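Local coordinates for trehalose-6-phosphate phosphatase (Neosartorya fumigata, PDB 5DXL), which is a phosphatase of the trehalose-phosphatase family in the HAD clan, with a Rossmann-like core of a central beta sheet flanked by helices, at residues F23-D28 against L213-D218; T220-F225 against S246-E251. One frame throughout, in Å; residues are numbered along the deposited sequence.

Contact 1 of 2, residues F23-D28 against L213-D218; sequences FMFDYD and LCLGDD
Met24 and Leu215 are joined backbone to backbone where strands 21-25 and 211-216 run side by side in the same direction. Met24 N donates to Leu213 O (2.9 Å) and Met24 O accepts from Leu215 N, so one residue bonds to both neighbours of Cys214, its partner in register. One step on, Asp26 N reaches Leu215 O at 3.0 Å. On one face of the sheet Leu213 CD2 lies at the edge of the Phe23 ring, 3.8 Å from CE1, while Leu215 points along with Phe25 and sets CD1 3.6 Å from Phe25 CE1.

Toward the C-terminal ends of the two segments the contact becomes acidic. With CG anti to the backbone N (chi1 -165°), Asp26 brings OD1 to Tyr27 N, which meets it at 2.8 Å from above the carboxylate plane; Lys190 forms a salt bridge to the same oxygen. Asp26 OD2 instead faces other acids, Asp217 OD1 at 3.5 Å and Asp218 OD2 equally near, neither a hydrogen bond; Asp221 OD2 also comes close. Asp218 OD1 is held by Asp221 N and Thr220 OG1, and Asp28 OD2 by Arg68. The sequences fit the DxD and GDD motifs of HAD proteins.

Strand 60-65 lies beyond 21-25 and strand 238-243 beyond 211-216, while helix 222-229 packs on the face carrying Met24, a selenomethionine, and Cys214.

Contact 2 of 2, residues T220-F225 against S246-E251; sequences TDEDMF and SSKQTE
Glu222, in the first turn of the helix that follows the acidic GDD loop of the HAD core, grips residues Thr250 and Glu251 of the loop between strands 238-243 and 254-256. Both carboxylate oxygens work, each through its syn lone pair. Glu222 OE1 accepts from Glu251 N at 2.7 Å in a nearly straight bond (174°), and Glu222 OE2 accepts a hydrogen bond from Thr250 OG1, also at 2.7 Å. The same hydroxyl also accepts from Ala252 N, so it is used as both donor and acceptor. The glutamate chain, bent at chi2 (-70°), curls its carboxylate over to the loop, and the Thr250 side chain crosses it at about a right angle.

A water adds a third bond to the carboxylate, donating to Glu222 OE2 at 2.7 Å and accepting from Lys248 NZ at 3.2 Å. The fully extended lysine thus reaches Glu222 through water rather than directly; its ammonium also bonds Thr242 OG1 and Asp217 O.

Phe225, one turn further along the helix, sets CB 3.8 Å from Glu251 CB. Its ring has Glu222 OE1 in plane at the edge and Asp221 O over the centre of one face. The carboxyl end of Glu251 leads off to Lys229, with which it forms a salt bridge.

With three donors on its two oxygens and an ammonium group one water away, Glu222 is probably kept as the carboxylate, fixing the loop to the helix by both a main-chain and a side-chain bond.

In the fold
The centres of the two contacts lie about 11 Å apart, and the contacts come in series: contact 1 is complete at residue 218, and contact 2 opens at residue 220. They share the run from strand 211-216 through the acidic loop into helix 222-229. Contact 1 joins two central strands of the main sheet; contact 2 ties that helix to the loop after strand 238-243, the next strand over. Asp26 OD2 closely approaches Asp221 OD2, and Met224 packs against Cys214, so the two touch directly. The residues between 28 and 213 include the separate antiparallel sheet of strands 131-134 to 180-185, so contact 1 brings distant parts of the chain together around the acidic end of the HAD core.

Contact 1 of 2, residues F23-D28 against L213-D218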
ATOM      1  N   PHE A  23      -0.531   3.446 -12.166  1.00  7.89           N
ATOM      2  CA  PHE A  23      -0.467   2.067 -11.663  1.00  9.65           C
ATOM      3  C   PHE A  23      -0.029   2.063 -10.208  1.00  7.35           C
ATOM      4  O   PHE A  23       0.955   2.716  -9.854  1.00  7.64           O
ATOM      5  CB  PHE A  23       0.522   1.233 -12.484  1.00  8.27           C
ATOM      6  CG  PHE A  23       0.105   1.012 -13.913  1.00  7.53           C
ATOM      7  CD1 PHE A  23      -0.568  -0.138 -14.278  1.00 10.27           C
ATOM      8  CD2 PHE A  23       0.417   1.944 -14.897  1.00 12.08           C
ATOM      9  CE1 PHE A  23      -0.945  -0.352 -15.597  1.00 12.90           C
ATOM     10  CE2 PHE A  23       0.034   1.736 -16.217  1.00 12.21           C
ATOM     11  CZ  PHE A  23      -0.630   0.589 -16.571  1.00 13.33           C
HETATM   12  N   MSE A  24      -0.758   1.358  -9.348  1.00  7.59           N
HETATM   13  CA  MSE A  24      -0.347   1.210  -7.961  1.00  8.44           C
HETATM   14  C   MSE A  24      -0.387  -0.273  -7.607  1.00 10.12           C
HETATM   15  O   MSE A  24      -1.459  -0.884  -7.602  1.00 11.39           O
HETATM   16  CB  MSE A  24      -1.256   2.047  -7.041  1.00  8.29           C
HETATM   17  CG  MSE A  24      -1.174   3.539  -7.358  1.00  9.05           C
HETATM   18 SE   MSE A  24      -2.322   4.709  -6.264  1.00 23.39          SE
HETATM   19  CE  MSE A  24      -4.063   4.095  -6.836  1.00 19.97           C
ATOM     20  N   PHE A  25       0.784  -0.841  -7.331  1.00  7.67           N
ATOM     21  CA  PHE A  25       0.917  -2.270  -7.047  1.00  7.23           C
ATOM     22  C   PHE A  25       1.464  -2.534  -5.660  1.00  7.57           C
ATOM     23  O   PHE A  25       2.517  -2.002  -5.319  1.00  7.66           O
ATOM     24  CB  PHE A  25       1.907  -2.935  -8.018  1.00  7.11           C
ATOM     25  CG  PHE A  25       1.613  -2.711  -9.474  1.00 10.12           C
ATOM     26  CD1 PHE A  25       0.320  -2.745  -9.970  1.00 16.94           C
ATOM     27  CD2 PHE A  25       2.649  -2.483 -10.347  1.00 12.43           C
ATOM     28  CE1 PHE A  25       0.081  -2.554 -11.337  1.00 16.09           C
ATOM     29  CE2 PHE A  25       2.422  -2.309 -11.714  1.00  9.28           C
ATOM     30  CZ  PHE A  25       1.148  -2.353 -12.206  1.00 13.67           C
ATOM     31  N   ASP A  26       0.796  -3.382  -4.881  1.00  7.36           N
ATOM     32  CA  ASP A  26       1.480  -4.028  -3.769  1.00  7.25           C
ATOM     33  C   ASP A  26       2.528  -4.947  -4.403  1.00  8.59           C
ATOM     34  O   ASP A  26       2.427  -5.285  -5.584  1.00  9.32           O
ATOM     35  CB  ASP A  26       0.476  -4.792  -2.885  1.00  7.88           C
ATOM     36  CG  ASP A  26       1.043  -5.193  -1.519  1.00 11.03           C
ATOM     37  OD1 ASP A  26       2.218  -4.939  -1.220  1.00 11.36           O
ATOM     38  OD2 ASP A  26       0.273  -5.770  -0.726  1.00 11.99           O
ATOM     39  N   TYR A  27       3.551  -5.330  -3.640  1.00  7.89           N
ATOM     40  CA  TYR A  27       4.583  -6.200  -4.192  1.00  9.73           C
ATOM     41  C   TYR A  27       4.359  -7.663  -3.761  1.00 10.17           C
ATOM     42  O   TYR A  27       3.910  -8.487  -4.558  1.00 10.13           O
ATOM     43  CB  TYR A  27       5.992  -5.717  -3.788  1.00  8.56           C
ATOM     44  CG  TYR A  27       7.046  -6.662  -4.287  1.00 10.38           C
ATOM     45  CD1 TYR A  27       7.263  -6.809  -5.651  1.00 11.59           C
ATOM     46  CD2 TYR A  27       7.780  -7.443  -3.407  1.00 10.56           C
ATOM     47  CE1 TYR A  27       8.199  -7.705  -6.135  1.00 14.46           C
ATOM     48  CE2 TYR A  27       8.724  -8.349  -3.881  1.00 11.14           C
ATOM     49  CZ  TYR A  27       8.920  -8.473  -5.243  1.00 15.85           C
ATOM     50  OH  TYR A  27       9.850  -9.361  -5.726  1.00 20.96           O
ATOM     51  N   ASP A  28       4.668  -7.983  -2.511  1.00  9.97           N
ATOM     52  CA  ASP A  28       4.496  -9.358  -2.041  1.00 10.46           C
ATOM     53  C   ASP A  28       3.051  -9.815  -2.145  1.00  9.56           C
ATOM     54  O   ASP A  28       2.137  -9.070  -1.814  1.00 11.47           O
ATOM     55  CB  ASP A  28       4.973  -9.487  -0.593  1.00  9.75           C
ATOM     56  CG  ASP A  28       6.471  -9.366  -0.475  1.00 13.05           C
ATOM     57  OD1 ASP A  28       7.170 -10.325  -0.873  1.00 14.84           O
ATOM     58  OD2 ASP A  28       6.955  -8.315  -0.017  1.00 11.88           O
ATOM     59  N   LEU A 213      -4.904   1.485 -12.618  1.00  8.96           N
ATOM     60  CA  LEU A 213      -4.919   0.067 -12.260  1.00  7.63           C
ATOM     61  C   LEU A 213      -4.273  -0.091 -10.904  1.00  7.27           C
ATOM     62  O   LEU A 213      -3.109   0.279 -10.709  1.00  8.34           O
ATOM     63  CB  LEU A 213      -4.180  -0.774 -13.298  1.00  9.19           C
ATOM     64  CG  LEU A 213      -4.026  -2.273 -12.973  1.00  9.33           C
ATOM     65  CD1 LEU A 213      -5.374  -2.985 -12.841  1.00  9.87           C
ATOM     66  CD2 LEU A 213      -3.206  -2.952 -14.065  1.00  9.26           C
ATOM     67  N   CYS A 214      -5.035  -0.634  -9.965  1.00  7.30           N
ATOM     68  CA  CYS A 214      -4.586  -0.758  -8.591  1.00  8.03           C
ATOM     69  C   CYS A 214      -4.734  -2.202  -8.166  1.00  9.80           C
ATOM     70  O   CYS A 214      -5.837  -2.740  -8.206  1.00  9.43           O
ATOM     71  CB  CYS A 214      -5.399   0.168  -7.694  1.00  9.74           C
ATOM     72  SG  CYS A 214      -5.059   0.046  -5.922  1.00 11.51           S
ATOM     73  N   LEU A 215      -3.619  -2.816  -7.777  1.00  8.56           N
ATOM     74  CA  LEU A 215      -3.564  -4.255  -7.505  1.00  7.64           C
ATOM     75  C   LEU A 215      -3.004  -4.560  -6.125  1.00  8.46           C
ATOM     76  O   LEU A 215      -1.978  -4.003  -5.721  1.00  9.58           O
ATOM     77  CB  LEU A 215      -2.699  -4.956  -8.561  1.00  9.00           C
ATOM     78  CG  LEU A 215      -3.380  -5.187  -9.917  1.00 11.55           C
ATOM     79  CD1 LEU A 215      -2.357  -5.158 -11.050  1.00 13.15           C
ATOM     80  CD2 LEU A 215      -4.066  -6.541  -9.873  1.00 14.46           C
ATOM     81  N   GLY A 216      -3.659  -5.476  -5.419  1.00  9.36           N
ATOM     82  CA  GLY A 216      -3.200  -5.867  -4.095  1.00  9.90           C
ATOM     83  C   GLY A 216      -3.933  -7.105  -3.618  1.00  9.86           C
ATOM     84  O   GLY A 216      -5.068  -7.358  -4.029  1.00 10.11           O
ATOM     85  N   ASP A 217      -3.291  -7.867  -2.735  1.00  9.56           N
ATOM     86  CA  ASP A 217      -3.852  -9.140  -2.290  1.00 10.97           C
ATOM     87  C   ASP A 217      -4.368  -9.146  -0.863  1.00 12.63           C
ATOM     88  O   ASP A 217      -5.106 -10.051  -0.485  1.00 12.60           O
ATOM     89  CB  ASP A 217      -2.801 -10.242  -2.402  1.00 10.50           C
ATOM     90  CG  ASP A 217      -1.642 -10.027  -1.450  1.00 14.03           C
ATOM     91  OD1 ASP A 217      -1.082  -8.916  -1.459  1.00 13.33           O
ATOM     92  OD2 ASP A 217      -1.287 -10.966  -0.705  1.00 16.91           O
ATOM     93  N   ASP A 218      -3.967  -8.171  -0.059  1.00 10.38           N
ATOM     94  CA  ASP A 218      -4.198  -8.320   1.380  1.00 12.56           C
ATOM     95  C   ASP A 218      -5.158  -7.301   1.987  1.00 16.79           C
ATOM     96  O   ASP A 218      -5.750  -6.481   1.288  1.00 14.96           O
ATOM     97  CB  ASP A 218      -2.847  -8.322   2.127  1.00 14.06           C
ATOM     98  CG  ASP A 218      -2.132  -6.961   2.151  1.00 14.87           C
ATOM     99  OD1 ASP A 218      -2.743  -5.889   1.966  1.00 14.77           O
ATOM    100  OD2 ASP A 218      -0.909  -6.973   2.397  1.00 18.56           O
TER

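Contact 2 of 2, residues T220-F225 against S246-E251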
ATOM      1  N   THR A 220      -4.611  -4.777   3.994  1.00 16.66           N
ATOM      2  CA  THR A 220      -4.154  -3.394   3.909  1.00 18.91           C
ATOM      3  C   THR A 220      -4.397  -2.811   2.516  1.00 20.81           C
ATOM      4  O   THR A 220      -4.651  -1.615   2.362  1.00 20.29           O
ATOM      5  CB  THR A 220      -2.644  -3.257   4.268  1.00 24.05           C
ATOM      6  OG1 THR A 220      -1.824  -3.435   3.102  1.00 30.57           O
ATOM      7  CG2 THR A 220      -2.255  -4.274   5.326  1.00 28.37           C
ATOM      8  N   ASP A 221      -4.318  -3.660   1.497  1.00 13.94           N
ATOM      9  CA  ASP A 221      -4.544  -3.218   0.135  1.00 13.71           C
ATOM     10  C   ASP A 221      -5.993  -2.818  -0.109  1.00 11.58           C
ATOM     11  O   ASP A 221      -6.272  -2.015  -0.998  1.00 11.63           O
ATOM     12  CB  ASP A 221      -4.128  -4.317  -0.839  1.00 12.26           C
ATOM     13  CG  ASP A 221      -2.638  -4.527  -0.852  1.00 12.91           C
ATOM     14  OD1 ASP A 221      -1.902  -3.542  -0.641  1.00 14.28           O
ATOM     15  OD2 ASP A 221      -2.211  -5.673  -1.088  1.00 11.13           O
ATOM     16  N   GLU A 222      -6.899  -3.377   0.680  1.00 13.31           N
ATOM     17  CA  GLU A 222      -8.313  -3.008   0.622  1.00 11.23           C
ATOM     18  C   GLU A 222      -8.511  -1.500   0.782  1.00 13.66           C
ATOM     19  O   GLU A 222      -9.419  -0.920   0.191  1.00 13.32           O
ATOM     20  CB  GLU A 222      -9.106  -3.771   1.689  1.00 12.17           C
ATOM     21  CG  GLU A 222      -9.194  -5.271   1.415  1.00 14.09           C
ATOM     22  CD  GLU A 222     -10.089  -5.584   0.225  1.00 17.90           C
ATOM     23  OE1 GLU A 222     -11.169  -4.968   0.115  1.00 17.34           O
ATOM     24  OE2 GLU A 222      -9.705  -6.433  -0.606  1.00 14.40           O
ATOM     25  N   ASP A 223      -7.638  -0.856   1.551  1.00 12.57           N
ATOM     26  CA  ASP A 223      -7.784   0.579   1.786  1.00 15.85           C
ATOM     27  C   ASP A 223      -7.479   1.386   0.517  1.00 13.59           C
ATOM     28  O   ASP A 223      -8.034   2.468   0.320  1.00 13.92           O
ATOM     29  CB  ASP A 223      -6.893   1.024   2.954  1.00 14.97           C
ATOM     30  CG  ASP A 223      -7.438   0.571   4.315  1.00 25.03           C
ATOM     31  OD1 ASP A 223      -8.682   0.480   4.475  1.00 27.07           O
ATOM     32  OD2 ASP A 223      -6.620   0.306   5.225  1.00 31.02           O
HETATM   33  N   MSE A 224      -6.613   0.861  -0.356  1.00 10.76           N
HETATM   34  CA  MSE A 224      -6.379   1.489  -1.660  1.00 10.99           C
HETATM   35  C   MSE A 224      -7.660   1.461  -2.487  1.00 11.37           C
HETATM   36  O   MSE A 224      -8.013   2.461  -3.117  1.00 11.89           O
HETATM   37  CB  MSE A 224      -5.253   0.791  -2.432  1.00 12.99           C
HETATM   38  CG  MSE A 224      -3.906   0.873  -1.742  1.00 12.48           C
HETATM   39 SE   MSE A 224      -2.426   0.430  -2.934  1.00 17.10          SE
HETATM   40  CE  MSE A 224      -2.822  -1.474  -3.217  1.00 11.69           C
ATOM     41  N   PHE A 225      -8.335   0.312  -2.493  1.00 12.42           N
ATOM     42  CA  PHE A 225      -9.562   0.162  -3.280  1.00 11.06           C
ATOM     43  C   PHE A 225     -10.639   1.109  -2.747  1.00 12.82           C
ATOM     44  O   PHE A 225     -11.348   1.752  -3.523  1.00 13.56           O
ATOM     45  CB  PHE A 225     -10.088  -1.279  -3.253  1.00 11.48           C
ATOM     46  CG  PHE A 225      -9.058  -2.329  -3.590  1.00 11.50           C
ATOM     47  CD1 PHE A 225      -8.069  -2.101  -4.540  1.00 11.75           C
ATOM     48  CD2 PHE A 225      -9.089  -3.560  -2.943  1.00 11.39           C
ATOM     49  CE1 PHE A 225      -7.121  -3.083  -4.838  1.00 10.74           C
ATOM     50  CE2 PHE A 225      -8.151  -4.545  -3.228  1.00  9.79           C
ATOM     51  CZ  PHE A 225      -7.165  -4.314  -4.179  1.00 10.39           C
ATOM     52  N   SER A 246     -12.652 -15.435  -6.923  1.00 13.43           N
ATOM     53  CA  SER A 246     -13.894 -14.755  -7.245  1.00 12.94           C
ATOM     54  C   SER A 246     -14.777 -14.604  -6.023  1.00 16.77           C
ATOM     55  O   SER A 246     -15.410 -13.576  -5.854  1.00 15.96           O
ATOM     56  CB  SER A 246     -14.652 -15.505  -8.338  1.00 16.00           C
ATOM     57  OG  SER A 246     -15.869 -14.838  -8.643  1.00 16.56           O
ATOM     58  N   SER A 247     -14.799 -15.623  -5.169  1.00 16.52           N
ATOM     59  CA  SER A 247     -15.663 -15.619  -3.993  1.00 16.76           C
ATOM     60  C   SER A 247     -15.156 -14.718  -2.872  1.00 17.31           C
ATOM     61  O   SER A 247     -15.852 -14.523  -1.881  1.00 19.41           O
ATOM     62  CB  SER A 247     -15.838 -17.045  -3.462  1.00 15.33           C
ATOM     63  OG  SER A 247     -14.590 -17.613  -3.101  1.00 18.68           O
ATOM     64  N   LYS A 248     -13.952 -14.166  -3.028  1.00 15.51           N
ATOM     65  CA  LYS A 248     -13.372 -13.296  -2.004  1.00 15.40           C
ATOM     66  C   LYS A 248     -14.147 -11.989  -1.888  1.00 14.86           C
ATOM     67  O   LYS A 248     -14.396 -11.299  -2.879  1.00 15.24           O
ATOM     68  CB  LYS A 248     -11.901 -13.016  -2.322  1.00 14.81           C
ATOM     69  CG  LYS A 248     -11.235 -11.981  -1.425  1.00 15.22           C
ATOM     70  CD  LYS A 248      -9.790 -11.761  -1.856  1.00 16.08           C
ATOM     71  CE  LYS A 248      -9.120 -10.659  -1.056  1.00 16.70           C
ATOM     72  NZ  LYS A 248      -7.658 -10.631  -1.378  1.00 16.78           N
ATOM     73  N   GLN A 249     -14.551 -11.660  -0.669  1.00 14.54           N
ATOM     74  CA  GLN A 249     -15.228 -10.408  -0.405  1.00 15.12           C
ATOM     75  C   GLN A 249     -14.180  -9.299  -0.381  1.00 17.50           C
ATOM     76  O   GLN A 249     -13.155  -9.422   0.291  1.00 17.61           O
ATOM     77  CB  GLN A 249     -15.982 -10.495   0.921  1.00 20.11           C
ATOM     78  CG  GLN A 249     -16.891  -9.331   1.205  1.00 24.18           C
ATOM     79  CD  GLN A 249     -17.775  -9.604   2.413  1.00 42.06           C
ATOM     80  OE1 GLN A 249     -18.416 -10.654   2.499  1.00 40.47           O
ATOM     81  NE2 GLN A 249     -17.797  -8.670   3.358  1.00 43.78           N
ATOM     82  N   THR A 250     -14.435  -8.236  -1.132  1.00 13.21           N
ATOM     83  CA  THR A 250     -13.419  -7.210  -1.350  1.00 12.07           C
ATOM     84  C   THR A 250     -14.048  -5.869  -1.725  1.00 11.40           C
ATOM     85  O   THR A 250     -15.168  -5.810  -2.243  1.00 14.78           O
ATOM     86  CB  THR A 250     -12.437  -7.656  -2.461  1.00 12.83           C
ATOM     87  OG1 THR A 250     -11.423  -6.659  -2.662  1.00 12.46           O
ATOM     88  CG2 THR A 250     -13.177  -7.880  -3.770  1.00 12.32           C
ATOM     89  N   GLU A 251     -13.310  -4.795  -1.459  1.00 13.22           N
ATOM     90  CA  GLU A 251     -13.667  -3.467  -1.945  1.00 12.75           C
ATOM     91  C   GLU A 251     -13.314  -3.272  -3.427  1.00 13.02           C
ATOM     92  O   GLU A 251     -13.774  -2.328  -4.061  1.00 14.79           O
ATOM     93  CB  GLU A 251     -12.964  -2.389  -1.115  1.00 14.56           C
ATOM     94  CG  GLU A 251     -13.358  -2.349   0.353  1.00 19.17           C
ATOM     95  CD  GLU A 251     -14.673  -1.627   0.590  1.00 28.58           C
ATOM     96  OE1 GLU A 251     -15.089  -0.829  -0.276  1.00 25.84           O
ATOM     97  OE2 GLU A 251     -15.289  -1.856   1.650  1.00 33.20           O
TER
HETATM   98  O   HOH W   1      -7.264  -7.511  -1.014  1.00 14.19           O